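Local coordinates for mandelate racemase/muconate lactonizing enzyme family protein (Azoarcus sp., PDB 2QDE) that belongs to the mandelate racemase/muconate lactonizing enzyme family of the enolase superfamily and binds a barium ion in its barrel-type C-terminal domain, at residues K7-I13 and G33-H39. Numbering follows the deposited sequence.
Sequences KVEVIPI and GVLLKLH
Paired backbone hydrogen bonds join segments 7-13 and 33-39, lying on strands 5-15 and 31-40, the two central strands, antiparallel to each other, of the sheet in the enolase-type N-terminal (capping) domain. Glu9 N to Lys37 O (2.9 Å) and Lys37 N to Glu9 O (2.8 Å) close one ring; Ile11 N to Leu35 O and Leu35 N to Ile11 O, both 2.8 Å, close the next. Ile13 N to Gly33 O (3.1 Å) and Gly33 N to Ile13 O (2.9 Å) finish one end. At the other, His39 N to Lys7 O is 2.9 Å, while Lys7 N to His39 O is weak at 3.4 Å. Val8–Leu38, Val10–Leu36 and Pro12–Val34 are the intervening non-hydrogen-bonded pairs. The segment axes approach to 4.6 Å at 157°. A water bridges Glu9 OE2 (2.6 Å) and Lys37 NZ (2.8 Å), the ammonium group of Lys37 also forming a salt bridge with Glu371. On the face carrying Lys7, Glu9, Ile11, Ile13, Leu35, Lys37 and His39, the extended, all-t Lys7 chain lies over the His39 ring, a CH-pi contact with CE 4.2 Å from the centroid, and Ile13, chi1 p, brings CD1 to 3.7 Å from Leu35 CG. The opposite face, with Val8, Val10, Pro12, Val34, Leu36 and Leu38, is apolar and packs on helices 62-78 and 101-119: Leu36 CD1 touches Val8 CG1 (4.0 Å) and Val10 CG2 (3.9 Å), and Val10 CG1 meets Val34 CG1 at 3.5 Å.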
ATOM      1  N   LYS A   7     -51.670 -12.162  -1.108  1.00 23.68           N
ATOM      2  CA  LYS A   7     -51.396 -13.588  -1.120  1.00 22.51           C
ATOM      3  C   LYS A   7     -50.049 -13.889  -1.763  1.00 22.38           C
ATOM      4  O   LYS A   7     -49.726 -13.372  -2.830  1.00 20.17           O
ATOM      5  CB  LYS A   7     -52.529 -14.294  -1.870  1.00 24.44           C
ATOM      6  CG  LYS A   7     -52.502 -15.811  -1.882  1.00 26.85           C
ATOM      7  CD  LYS A   7     -53.793 -16.311  -2.547  1.00 29.94           C
ATOM      8  CE  LYS A   7     -53.626 -17.693  -3.160  1.00 33.36           C
ATOM      9  NZ  LYS A   7     -54.822 -18.085  -3.978  1.00 34.74           N
ATOM     10  N   VAL A   8     -49.259 -14.725  -1.097  1.00 20.89           N
ATOM     11  CA  VAL A   8     -47.957 -15.102  -1.615  1.00 19.87           C
ATOM     12  C   VAL A   8     -47.966 -16.607  -1.851  1.00 21.64           C
ATOM     13  O   VAL A   8     -48.192 -17.393  -0.925  1.00 21.58           O
ATOM     14  CB  VAL A   8     -46.839 -14.712  -0.623  1.00 19.64           C
ATOM     15  CG1 VAL A   8     -45.487 -15.126  -1.165  1.00 19.00           C
ATOM     16  CG2 VAL A   8     -46.876 -13.213  -0.381  1.00 17.82           C
ATOM     17  N   GLU A   9     -47.726 -17.003  -3.097  1.00 20.70           N
ATOM     18  CA  GLU A   9     -47.736 -18.412  -3.476  1.00 22.01           C
ATOM     19  C   GLU A   9     -46.445 -18.894  -4.137  1.00 21.83           C
ATOM     20  O   GLU A   9     -45.990 -18.315  -5.124  1.00 21.14           O
ATOM     21  CB  GLU A   9     -48.927 -18.670  -4.410  1.00 22.47           C
ATOM     22  CG  GLU A   9     -48.870 -19.980  -5.175  1.00 24.09           C
ATOM     23  CD  GLU A   9     -50.066 -20.165  -6.088  1.00 26.63           C
ATOM     24  OE1 GLU A   9     -50.702 -19.148  -6.446  1.00 26.90           O
ATOM     25  OE2 GLU A   9     -50.365 -21.320  -6.461  1.00 28.31           O
ATOM     26  N   VAL A  10     -45.875 -19.968  -3.591  1.00 20.10           N
ATOM     27  CA  VAL A  10     -44.642 -20.552  -4.116  1.00 20.69           C
ATOM     28  C   VAL A  10     -44.892 -21.980  -4.585  1.00 20.12           C
ATOM     29  O   VAL A  10     -45.281 -22.837  -3.797  1.00 21.26           O
ATOM     30  CB  VAL A  10     -43.529 -20.566  -3.049  1.00 19.24           C
ATOM     31  CG1 VAL A  10     -42.267 -21.182  -3.628  1.00 19.65           C
ATOM     32  CG2 VAL A  10     -43.256 -19.149  -2.572  1.00 19.72           C
ATOM     33  N   ILE A  11     -44.659 -22.219  -5.872  1.00 19.76           N
ATOM     34  CA  ILE A  11     -44.876 -23.520  -6.496  1.00 19.13           C
ATOM     35  C   ILE A  11     -43.574 -24.224  -6.861  1.00 20.13           C
ATOM     36  O   ILE A  11     -42.793 -23.721  -7.674  1.00 20.17           O
ATOM     37  CB  ILE A  11     -45.690 -23.368  -7.803  1.00 20.86           C
ATOM     38  CG1 ILE A  11     -46.928 -22.511  -7.551  1.00 19.39           C
ATOM     39  CG2 ILE A  11     -46.061 -24.737  -8.350  1.00 18.70           C
ATOM     40  CD1 ILE A  11     -47.624 -22.081  -8.811  1.00 21.82           C
ATOM     41  N   PRO A  12     -43.329 -25.411  -6.281  1.00 19.75           N
ATOM     42  CA  PRO A  12     -42.101 -26.154  -6.586  1.00 19.78           C
ATOM     43  C   PRO A  12     -42.275 -26.970  -7.870  1.00 20.91           C
ATOM     44  O   PRO A  12     -43.172 -27.810  -7.962  1.00 20.06           O
ATOM     45  CB  PRO A  12     -41.933 -27.041  -5.361  1.00 20.38           C
ATOM     46  CG  PRO A  12     -43.362 -27.391  -5.031  1.00 20.39           C
ATOM     47  CD  PRO A  12     -44.093 -26.068  -5.201  1.00 18.99           C
ATOM     48  N   ILE A  13     -41.431 -26.715  -8.865  1.00 19.26           N
ATOM     49  CA  ILE A  13     -41.519 -27.450 -10.119  1.00 20.42           C
ATOM     50  C   ILE A  13     -40.231 -28.174 -10.499  1.00 20.00           C
ATOM     51  O   ILE A  13     -39.129 -27.810 -10.070  1.00 19.24           O
ATOM     52  CB  ILE A  13     -41.919 -26.527 -11.307  1.00 21.66           C
ATOM     53  CG1 ILE A  13     -40.923 -25.378 -11.442  1.00 21.29           C
ATOM     54  CG2 ILE A  13     -43.333 -25.987 -11.106  1.00 20.20           C
ATOM     55  CD1 ILE A  13     -41.068 -24.600 -12.760  1.00 21.51           C
ATOM     56  N   GLY A  33     -36.748 -26.223  -9.523  1.00 21.11           N
ATOM     57  CA  GLY A  33     -36.817 -24.811  -9.218  1.00 19.75           C
ATOM     58  C   GLY A  33     -38.096 -24.416  -8.523  1.00 20.90           C
ATOM     59  O   GLY A  33     -38.811 -25.254  -7.983  1.00 20.69           O
ATOM     60  N   VAL A  34     -38.403 -23.127  -8.555  1.00 19.14           N
ATOM     61  CA  VAL A  34     -39.593 -22.631  -7.903  1.00 19.21           C
ATOM     62  C   VAL A  34     -40.230 -21.493  -8.689  1.00 19.44           C
ATOM     63  O   VAL A  34     -39.532 -20.717  -9.339  1.00 17.98           O
ATOM     64  CB  VAL A  34     -39.225 -22.156  -6.471  1.00 21.89           C
ATOM     65  CG1 VAL A  34     -39.893 -20.843  -6.148  1.00 22.92           C
ATOM     66  CG2 VAL A  34     -39.613 -23.218  -5.462  1.00 20.84           C
ATOM     67  N   LEU A  35     -41.558 -21.420  -8.645  1.00 18.36           N
ATOM     68  CA  LEU A  35     -42.295 -20.346  -9.297  1.00 17.88           C
ATOM     69  C   LEU A  35     -42.948 -19.551  -8.179  1.00 19.17           C
ATOM     70  O   LEU A  35     -43.381 -20.120  -7.173  1.00 20.45           O
ATOM     71  CB  LEU A  35     -43.380 -20.878 -10.234  1.00 17.92           C
ATOM     72  CG  LEU A  35     -42.998 -21.684 -11.479  1.00 19.23           C
ATOM     73  CD1 LEU A  35     -44.242 -21.830 -12.349  1.00 19.51           C
ATOM     74  CD2 LEU A  35     -41.886 -20.992 -12.268  1.00 19.12           C
ATOM     75  N   LEU A  36     -43.016 -18.238  -8.353  1.00 18.12           N
ATOM     76  CA  LEU A  36     -43.607 -17.364  -7.353  1.00 17.97           C
ATOM     77  C   LEU A  36     -44.774 -16.576  -7.924  1.00 18.67           C
ATOM     78  O   LEU A  36     -44.735 -16.117  -9.065  1.00 18.97           O
ATOM     79  CB  LEU A  36     -42.558 -16.377  -6.833  1.00 18.30           C
ATOM     80  CG  LEU A  36     -43.036 -15.242  -5.915  1.00 18.90           C
ATOM     81  CD1 LEU A  36     -43.564 -15.812  -4.602  1.00 18.47           C
ATOM     82  CD2 LEU A  36     -41.885 -14.284  -5.652  1.00 18.70           C
ATOM     83  N   LYS A  37     -45.814 -16.423  -7.119  1.00 18.39           N
ATOM     84  CA  LYS A  37     -46.966 -15.638  -7.520  1.00 18.68           C
ATOM     85  C   LYS A  37     -47.308 -14.686  -6.394  1.00 19.17           C
ATOM     86  O   LYS A  37     -47.548 -15.114  -5.264  1.00 20.33           O
ATOM     87  CB  LYS A  37     -48.180 -16.525  -7.822  1.00 20.13           C
ATOM     88  CG  LYS A  37     -48.098 -17.264  -9.140  1.00 19.70           C
ATOM     89  CD  LYS A  37     -49.381 -18.045  -9.411  1.00 22.41           C
ATOM     90  CE  LYS A  37     -49.274 -18.871 -10.692  1.00 22.25           C
ATOM     91  NZ  LYS A  37     -50.499 -19.709 -10.915  1.00 24.76           N
ATOM     92  N   LEU A  38     -47.304 -13.393  -6.703  1.00 17.90           N
ATOM     93  CA  LEU A  38     -47.653 -12.370  -5.732  1.00 18.06           C
ATOM     94  C   LEU A  38     -49.019 -11.833  -6.148  1.00 18.92           C
ATOM     95  O   LEU A  38     -49.128 -11.036  -7.084  1.00 18.85           O
ATOM     96  CB  LEU A  38     -46.622 -11.240  -5.730  1.00 16.61           C
ATOM     97  CG  LEU A  38     -45.177 -11.598  -5.362  1.00 17.51           C
ATOM     98  CD1 LEU A  38     -44.364 -10.310  -5.256  1.00 19.23           C
ATOM     99  CD2 LEU A  38     -45.137 -12.362  -4.042  1.00 16.77           C
ATOM    100  N   HIS A  39     -50.058 -12.294  -5.460  1.00 19.97           N
ATOM    101  CA  HIS A  39     -51.424 -11.877  -5.757  1.00 20.78           C
ATOM    102  C   HIS A  39     -51.780 -10.529  -5.150  1.00 20.19           C
ATOM    103  O   HIS A  39     -51.563 -10.307  -3.963  1.00 21.14           O
ATOM    104  CB  HIS A  39     -52.418 -12.911  -5.231  1.00 20.33           C
ATOM    105  CG  HIS A  39     -52.248 -14.275  -5.823  1.00 21.10           C
ATOM    106  ND1 HIS A  39     -51.281 -15.159  -5.395  1.00 21.33           N
ATOM    107  CD2 HIS A  39     -52.917 -14.900  -6.821  1.00 19.58           C
ATOM    108  CE1 HIS A  39     -51.362 -16.272  -6.104  1.00 20.74           C
ATOM    109  NE2 HIS A  39     -52.346 -16.140  -6.975  1.00 22.79           N
TER
HETATM  110  O   HOH W   1     -51.194 -21.504  -8.887  1.00 32.35           O